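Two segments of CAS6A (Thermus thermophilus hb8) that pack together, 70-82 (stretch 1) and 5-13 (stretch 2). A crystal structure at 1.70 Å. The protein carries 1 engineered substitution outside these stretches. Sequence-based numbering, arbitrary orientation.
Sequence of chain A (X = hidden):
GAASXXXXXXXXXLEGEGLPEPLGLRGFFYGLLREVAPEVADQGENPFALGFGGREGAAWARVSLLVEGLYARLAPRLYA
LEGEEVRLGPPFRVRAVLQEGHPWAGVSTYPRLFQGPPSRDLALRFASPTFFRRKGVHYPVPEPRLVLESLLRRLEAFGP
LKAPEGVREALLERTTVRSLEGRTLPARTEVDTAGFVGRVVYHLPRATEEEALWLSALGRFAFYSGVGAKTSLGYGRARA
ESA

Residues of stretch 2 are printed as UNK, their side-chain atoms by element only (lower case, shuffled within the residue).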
ATOM      1  N   LEU A  70      14.408  -1.019  -8.705  1.00 38.93           N
ATOM      2  CA  LEU A  70      13.778   0.275  -8.595  1.00 27.17           C
ATOM      3  C   LEU A  70      14.203   0.931  -7.292  1.00 28.51           C
ATOM      4  O   LEU A  70      14.507   2.113  -7.265  1.00 29.94           O
ATOM      5  CB  LEU A  70      12.259   0.140  -8.690  1.00 25.94           C
ATOM      6  CG  LEU A  70      11.454   1.413  -8.888  1.00 34.29           C
ATOM      7  CD1 LEU A  70      11.950   2.178 -10.119  1.00 32.13           C
ATOM      8  CD2 LEU A  70       9.976   1.107  -9.015  1.00 32.92           C
ATOM      9  N   TYR A  71      14.225   0.149  -6.223  1.00 26.69           N
ATOM     10  CA  TYR A  71      14.749   0.587  -4.936  1.00 28.41           C
ATOM     11  C   TYR A  71      16.184   1.140  -5.077  1.00 27.83           C
ATOM     12  O   TYR A  71      16.493   2.254  -4.646  1.00 30.98           O
ATOM     13  CB  TYR A  71      14.754  -0.600  -3.976  1.00 30.35           C
ATOM     14  CG  TYR A  71      15.382  -0.305  -2.626  1.00 27.15           C
ATOM     15  CD1 TYR A  71      14.765   0.540  -1.730  1.00 31.60           C
ATOM     16  CD2 TYR A  71      16.589  -0.868  -2.259  1.00 40.47           C
ATOM     17  CE1 TYR A  71      15.329   0.821  -0.510  1.00 30.14           C
ATOM     18  CE2 TYR A  71      17.154  -0.592  -1.030  1.00 41.56           C
ATOM     19  CZ  TYR A  71      16.498   0.254  -0.154  1.00 36.90           C
ATOM     20  OH  TYR A  71      17.026   0.566   1.084  1.00 47.03           O
ATOM     21  N   ALA A  72      17.033   0.342  -5.704  1.00 29.16           N
ATOM     22  CA  ALA A  72      18.452   0.653  -5.874  1.00 30.87           C
ATOM     23  C   ALA A  72      18.601   1.949  -6.632  1.00 30.70           C
ATOM     24  O   ALA A  72      19.448   2.775  -6.306  1.00 35.58           O
ATOM     25  CB  ALA A  72      19.149  -0.463  -6.624  1.00 34.23           C
ATOM     26  N   ARG A  73      17.791   2.123  -7.665  1.00 30.20           N
ATOM     27  CA  ARG A  73      17.881   3.349  -8.439  1.00 34.29           C
ATOM     28  C   ARG A  73      17.237   4.570  -7.798  1.00 34.14           C
ATOM     29  O   ARG A  73      17.777   5.677  -7.909  1.00 31.74           O
ATOM     30  CB  ARG A  73      17.291   3.130  -9.808  1.00 35.39           C
ATOM     31  CG  ARG A  73      18.136   2.251 -10.655  1.00 47.72           C
ATOM     32  CD  ARG A  73      17.398   1.875 -11.914  1.00 54.70           C
ATOM     33  NE  ARG A  73      18.202   1.019 -12.778  1.00 66.12           N
ATOM     34  CZ  ARG A  73      18.624  -0.203 -12.459  1.00 71.75           C
ATOM     35  NH1 ARG A  73      18.328  -0.747 -11.282  1.00 69.48           N
ATOM     36  NH2 ARG A  73      19.358  -0.886 -13.327  1.00 73.26           N
ATOM     37  N   LEU A  74      16.097   4.386  -7.136  1.00 32.76           N
ATOM     38  CA  LEU A  74      15.335   5.527  -6.652  1.00 27.65           C
ATOM     39  C   LEU A  74      15.712   5.990  -5.254  1.00 33.62           C
ATOM     40  O   LEU A  74      15.687   7.196  -4.989  1.00 32.77           O
ATOM     41  CB  LEU A  74      13.839   5.244  -6.709  1.00 34.67           C
ATOM     42  CG  LEU A  74      13.211   5.591  -8.053  1.00 40.31           C
ATOM     43  CD1 LEU A  74      11.900   4.875  -8.198  1.00 39.25           C
ATOM     44  CD2 LEU A  74      13.004   7.076  -8.155  1.00 48.73           C
ATOM     45  N   ALA A  75      16.051   5.055  -4.359  1.00 27.26           N
ATOM     46  CA  ALA A  75      16.315   5.433  -2.975  1.00 32.75           C
ATOM     47  C   ALA A  75      17.374   6.527  -2.875  1.00 28.23           C
ATOM     48  O   ALA A  75      17.131   7.554  -2.237  1.00 34.38           O
ATOM     49  CB  ALA A  75      16.683   4.203  -2.114  1.00 37.88           C
ATOM     50  N   PRO A  76      18.537   6.347  -3.539  1.00 35.99           N
ATOM     51  CA  PRO A  76      19.559   7.399  -3.460  1.00 36.51           C
ATOM     52  C   PRO A  76      19.053   8.734  -3.982  1.00 33.63           C
ATOM     53  O   PRO A  76      19.400   9.791  -3.459  1.00 31.06           O
ATOM     54  CB  PRO A  76      20.689   6.872  -4.365  1.00 42.50           C
ATOM     55  CG  PRO A  76      20.438   5.424  -4.508  1.00 43.82           C
ATOM     56  CD  PRO A  76      18.955   5.250  -4.430  1.00 37.09           C
ATOM     57  N   ARG A  77      18.228   8.686  -5.019  1.00 36.67           N
ATOM     58  CA  ARG A  77      17.684   9.907  -5.594  1.00 40.45           C
ATOM     59  C   ARG A  77      16.683  10.535  -4.616  1.00 28.10           C
ATOM     60  O   ARG A  77      16.645  11.750  -4.460  1.00 28.43           O
ATOM     61  CB  ARG A  77      17.038   9.601  -6.946  1.00 48.58           C
ATOM     62  CG  ARG A  77      16.480  10.805  -7.670  1.00 49.65           C
ATOM     63  CD  ARG A  77      17.565  11.608  -8.378  1.00 56.85           C
ATOM     64  NE  ARG A  77      17.031  12.868  -8.894  1.00 59.41           N
ATOM     65  CZ  ARG A  77      16.676  13.896  -8.128  1.00 59.10           C
ATOM     66  NH1 ARG A  77      16.796  13.823  -6.804  1.00 47.13           N
ATOM     67  NH2 ARG A  77      16.195  15.000  -8.685  1.00 67.83           N
ATOM     68  N   LEU A  78      15.901   9.703  -3.928  1.00 26.86           N
ATOM     69  CA  LEU A  78      14.991  10.225  -2.911  1.00 25.86           C
ATOM     70  C   LEU A  78      15.783  10.830  -1.760  1.00 26.79           C
ATOM     71  O   LEU A  78      15.476  11.927  -1.312  1.00 31.09           O
ATOM     72  CB  LEU A  78      14.020   9.156  -2.418  1.00 24.62           C
ATOM     73  CG  LEU A  78      12.987   8.689  -3.446  1.00 23.96           C
ATOM     74  CD1 LEU A  78      12.233   7.471  -2.918  1.00 25.96           C
ATOM     75  CD2 LEU A  78      12.012   9.797  -3.806  1.00 23.93           C
ATOM     76  N   TYR A  79      16.833  10.151  -1.301  1.00 32.22           N
ATOM     77  CA  TYR A  79      17.637  10.717  -0.220  1.00 28.57           C
ATOM     78  C   TYR A  79      18.241  12.074  -0.564  1.00 30.75           C
ATOM     79  O   TYR A  79      18.375  12.930   0.306  1.00 38.40           O
ATOM     80  CB  TYR A  79      18.711   9.730   0.236  1.00 35.00           C
ATOM     81  CG  TYR A  79      18.138   8.712   1.182  1.00 35.11           C
ATOM     82  CD1 TYR A  79      17.877   9.043   2.503  1.00 44.45           C
ATOM     83  CD2 TYR A  79      17.819   7.437   0.752  1.00 39.65           C
ATOM     84  CE1 TYR A  79      17.338   8.124   3.373  1.00 45.10           C
ATOM     85  CE2 TYR A  79      17.273   6.509   1.615  1.00 40.95           C
ATOM     86  CZ  TYR A  79      17.035   6.858   2.923  1.00 42.75           C
ATOM     87  OH  TYR A  79      16.497   5.931   3.784  1.00 45.73           O
ATOM     88  N   ALA A  80      18.589  12.286  -1.829  1.00 35.21           N
ATOM     89  CA  ALA A  80      19.180  13.552  -2.245  1.00 35.66           C
ATOM     90  C   ALA A  80      18.180  14.706  -2.188  1.00 35.14           C
ATOM     91  O   ALA A  80      18.566  15.862  -2.357  1.00 36.76           O
ATOM     92  CB  ALA A  80      19.754  13.431  -3.640  1.00 35.39           C
ATOM     93  N   LEU A  81      16.905  14.397  -1.952  1.00 35.81           N
ATOM     94  CA  LEU A  81      15.878  15.436  -1.874  1.00 34.48           C
ATOM     95  C   LEU A  81      15.906  16.191  -0.547  1.00 30.67           C
ATOM     96  O   LEU A  81      15.318  17.268  -0.437  1.00 29.44           O
ATOM     97  CB  LEU A  81      14.477  14.838  -2.090  1.00 28.94           C
ATOM     98  CG  LEU A  81      14.235  14.217  -3.459  1.00 35.87           C
ATOM     99  CD1 LEU A  81      12.893  13.505  -3.473  1.00 45.88           C
ATOM    100  CD2 LEU A  81      14.312  15.274  -4.561  1.00 45.16           C
ATOM    101  N   GLU A  82      16.566  15.619   0.459  1.00 29.69           N
ATOM    102  CA  GLU A  82      16.702  16.279   1.757  1.00 35.35           C
ATOM    103  C   GLU A  82      17.254  17.695   1.618  1.00 31.98           C
ATOM    104  O   GLU A  82      18.303  17.913   1.013  1.00 33.34           O
ATOM    105  CB  GLU A  82      17.593  15.463   2.696  1.00 32.88           C
ATOM    106  CG  GLU A  82      16.978  14.136   3.104  1.00 43.46           C
ATOM    107  CD  GLU A  82      17.582  13.576   4.383  1.00 40.28           C
ATOM    108  OE1 GLU A  82      18.792  13.802   4.618  1.00 42.47           O
ATOM    109  OE2 GLU A  82      16.838  12.916   5.155  1.00 32.55           O
ATOM    110  N   UNK A   5      15.850  -9.323  -2.626  1.00 24.70           N
ATOM    111  CA  UNK A   5      14.403  -9.350  -2.532  1.00 21.51           C
ATOM    112  C   UNK A   5      13.831  -8.267  -1.630  1.00 19.66           C
ATOM    113  O   UNK A   5      12.891  -8.494  -0.891  1.00 19.04           O
ATOM    114  s   UNK A   5      12.379 -12.883  -2.469  1.00109.78           S
ATOM    115  c   UNK A   5      14.005 -10.732  -2.105  1.00 56.77           C
ATOM    116  c   UNK A   5      13.897 -13.632  -2.917  1.00 28.69           C
ATOM    117  c   UNK A   5      12.765 -11.167  -2.783  1.00 70.89           C
ATOM    118  N   UNK A   6      14.378  -7.065  -1.753  1.00 23.26           N
ATOM    119  CA  UNK A   6      13.971  -5.921  -0.947  1.00 17.68           C
ATOM    120  C   UNK A   6      12.646  -5.328  -1.394  1.00 16.97           C
ATOM    121  O   UNK A   6      12.317  -5.295  -2.578  1.00 17.52           O
ATOM    122  c   UNK A   6      14.751  -3.678  -0.100  1.00 16.69           C
ATOM    123  c   UNK A   6      15.043  -4.800  -1.026  1.00 19.07           C
ATOM    124  c   UNK A   6      15.154  -4.261  -2.421  1.00 34.09           C
ATOM    125  N   UNK A   7      11.875  -4.866  -0.421  1.00 15.47           N
ATOM    126  CA  UNK A   7      10.839  -3.905  -0.736  1.00 14.46           C
ATOM    127  C   UNK A   7      10.871  -2.845   0.334  1.00 13.69           C
ATOM    128  O   UNK A   7      11.375  -3.080   1.444  1.00 15.24           O
ATOM    129  c   UNK A   7       7.371  -5.616  -0.179  1.00 13.96           C
ATOM    130  c   UNK A   7       8.766  -5.193   0.265  1.00 16.02           C
ATOM    131  c   UNK A   7       9.497  -6.379   0.848  1.00 14.97           C
ATOM    132  c   UNK A   7       9.471  -4.563  -0.921  1.00 18.10           C
ATOM    133  N   UNK A   8      10.401  -1.650  -0.016  1.00 13.05           N
ATOM    134  CA  UNK A   8      10.598  -0.512   0.864  1.00 12.65           C
ATOM    135  C   UNK A   8       9.505   0.529   0.716  1.00 17.01           C
ATOM    136  O   UNK A   8       8.890   0.651  -0.344  1.00 14.88           O
ATOM    137  c   UNK A   8      11.937   0.123   0.572  1.00 16.05           C
ATOM    138  N   UNK A   9       9.259   1.246   1.807  1.00 14.43           N
ATOM    139  CA  UNK A   9       8.390   2.418   1.805  1.00 14.24           C
ATOM    140  C   UNK A   9       9.169   3.507   2.491  1.00 13.14           C
ATOM    141  O   UNK A   9       9.468   3.433   3.693  1.00 14.11           O
ATOM    142  c   UNK A   9       7.095   2.133   2.556  1.00 13.50           C
ATOM    143  N   UNK A  10       9.533   4.517   1.702  1.00 11.75           N
ATOM    144  CA  UNK A  10      10.238   5.660   2.230  1.00 12.30           C
ATOM    145  C   UNK A  10       9.286   6.822   2.424  1.00 12.93           C
ATOM    146  O   UNK A  10       8.456   7.117   1.546  1.00 14.33           O
ATOM    147  c   UNK A  10      12.325   3.796   0.788  1.00 30.86           C
ATOM    148  c   UNK A  10      13.664   5.860   0.405  1.00 29.20           C
ATOM    149  c   UNK A  10      11.343   6.068   1.268  1.00 15.80           C
ATOM    150  c   UNK A  10      12.598   5.198   1.279  1.00 25.22           C
ATOM    151  N   UNK A  11       9.422   7.486   3.565  1.00 14.08           N
ATOM    152  CA  UNK A  11       8.573   8.618   3.907  1.00 12.83           C
ATOM    153  C   UNK A  11       9.317   9.940   3.759  1.00 17.27           C
ATOM    154  O   UNK A  11      10.421  10.104   4.286  1.00 15.18           O
ATOM    155  c   UNK A  11       7.022   7.326   5.435  1.00 14.26           C
ATOM    156  c   UNK A  11       8.025   8.505   5.330  1.00 13.04           C
ATOM    157  c   UNK A  11       7.323   9.798   5.751  1.00 15.71           C
ATOM    158  N   UNK A  12       8.708  10.873   3.034  1.00 15.81           N
ATOM    159  CA  UNK A  12       9.230  12.240   2.921  1.00 14.99           C
ATOM    160  C   UNK A  12       8.481  13.113   3.908  1.00 15.58           C
ATOM    161  O   UNK A  12       7.268  13.365   3.743  1.00 15.29           O
ATOM    162  c   UNK A  12       9.390  12.824  -0.962  1.00 29.45           C
ATOM    163  c   UNK A  12       9.021  12.807   1.508  1.00 16.85           C
ATOM    164  c   UNK A  12      10.007  10.783   0.346  1.00 36.12           C
ATOM    165  c   UNK A  12       9.908  12.297   0.374  1.00 27.23           C
ATOM    166  N   UNK A  13       9.214  13.568   4.923  1.00 16.63           N
ATOM    167  CA  UNK A  13       8.681  14.461   5.934  1.00 17.65           C
ATOM    168  C   UNK A  13       8.731  15.863   5.342  1.00 21.60           C
ATOM    169  O   UNK A  13       9.782  16.316   4.901  1.00 21.80           O
ATOM    170  c   UNK A  13       9.453  12.990   7.799  1.00 23.08           C
ATOM    171  c   UNK A  13       9.484  14.393   7.243  1.00 21.82           C
ATOM    172  c   UNK A  13       8.947  15.383   8.266  1.00 22.40           C
TER

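Position 5 carries four side-chain atoms, three carbons and a sulfur, in an unbranched chain that ends in a carbon beyond the sulfur. A thioether of this length is methionine; its nearest side-chain approach is 10.2 Å, CB of Met5 to CD2 of Tyr71.

Position 6 opens the strand. Its three side-chain carbons are one carbon bonded to CA and two more attached to it, so the fork lies at CB. Its CA-to-CB bond points toward the helix, and one terminal carbon sits over a face of the Tyr71 ring. Branching at CB with carbon alone identifies valine. In Val6, CG2 lies 4.0 Å from the centroid of the Tyr71 ring and 14° off the ring normal, a CH-pi contact, while CG1 is 3.7 Å from CD2 of Tyr71.

Position 7 has four carbons, forked at the second, the pattern of leucine. Leu7 turns its CA-to-CB bond away from the helix, as alternation along a strand would predict, and makes no contact there.

Position 8 has a single side-chain carbon and is therefore alanine. CB of Ala8 points toward the helix and stands 3.6 Å from CE1 of Tyr71. The backbones are close here as well, with CA of Tyr71 and CA of Ala8 7.2 Å apart.

Position 9 again has one carbon, hence alanine; Ala9 points away and touches nothing on stretch 1.

Position 10 has four carbons forked at the second, and its terminal carbons approach several helix side chains. This is leucine. Leu10 CD2 lies 3.9 Å from CE2 of Tyr79, 4.0 Å from CD1 of Leu78 and 4.3 Å from CB of Ala75; its CD1 lies at the edge of the Tyr71 ring, 4.4 Å from CE1. With 82 Å² covered, it has the largest covered area of any residue in either stretch.

Position 11 has three carbons, branched at the first, which makes it valine; CB of Val11 is 9.0 Å from OH of Tyr79, beyond contact.

Position 12 shows four carbons forked at the second, so it is leucine. The CA-to-CB bond of Leu12 points sideways, but the end of its side chain comes nearer, bringing CD2 to 4.4 Å from CD1 of Leu81.

Position 13 has three carbons branched at the first and is valine; Val13 is out of reach of the helix.

The contact is wholly apolar: no hydrogen bond crosses it, and 362 Å² is buried over both sides. The helix and strand axes run in the same general sense, 30° apart, with a closest approach of 9.2 Å, a spacing filled by side chains. Tyr71, with chi1 at 175° (t), lays its ring along the start of the strand, where it meets positions 6, 8 and 10. Further along, Leu10 packs among Ala75, Leu78 and Tyr79. The CA-to-CB bond of Tyr79 points away, yet its ring reaches back to Leu10. Beyond, in the type I turn from Tyr79 to Glu82, Leu81 extends the apolar contact to Leu12.

Stretch 2, residues 5-13: MVLAALVLV
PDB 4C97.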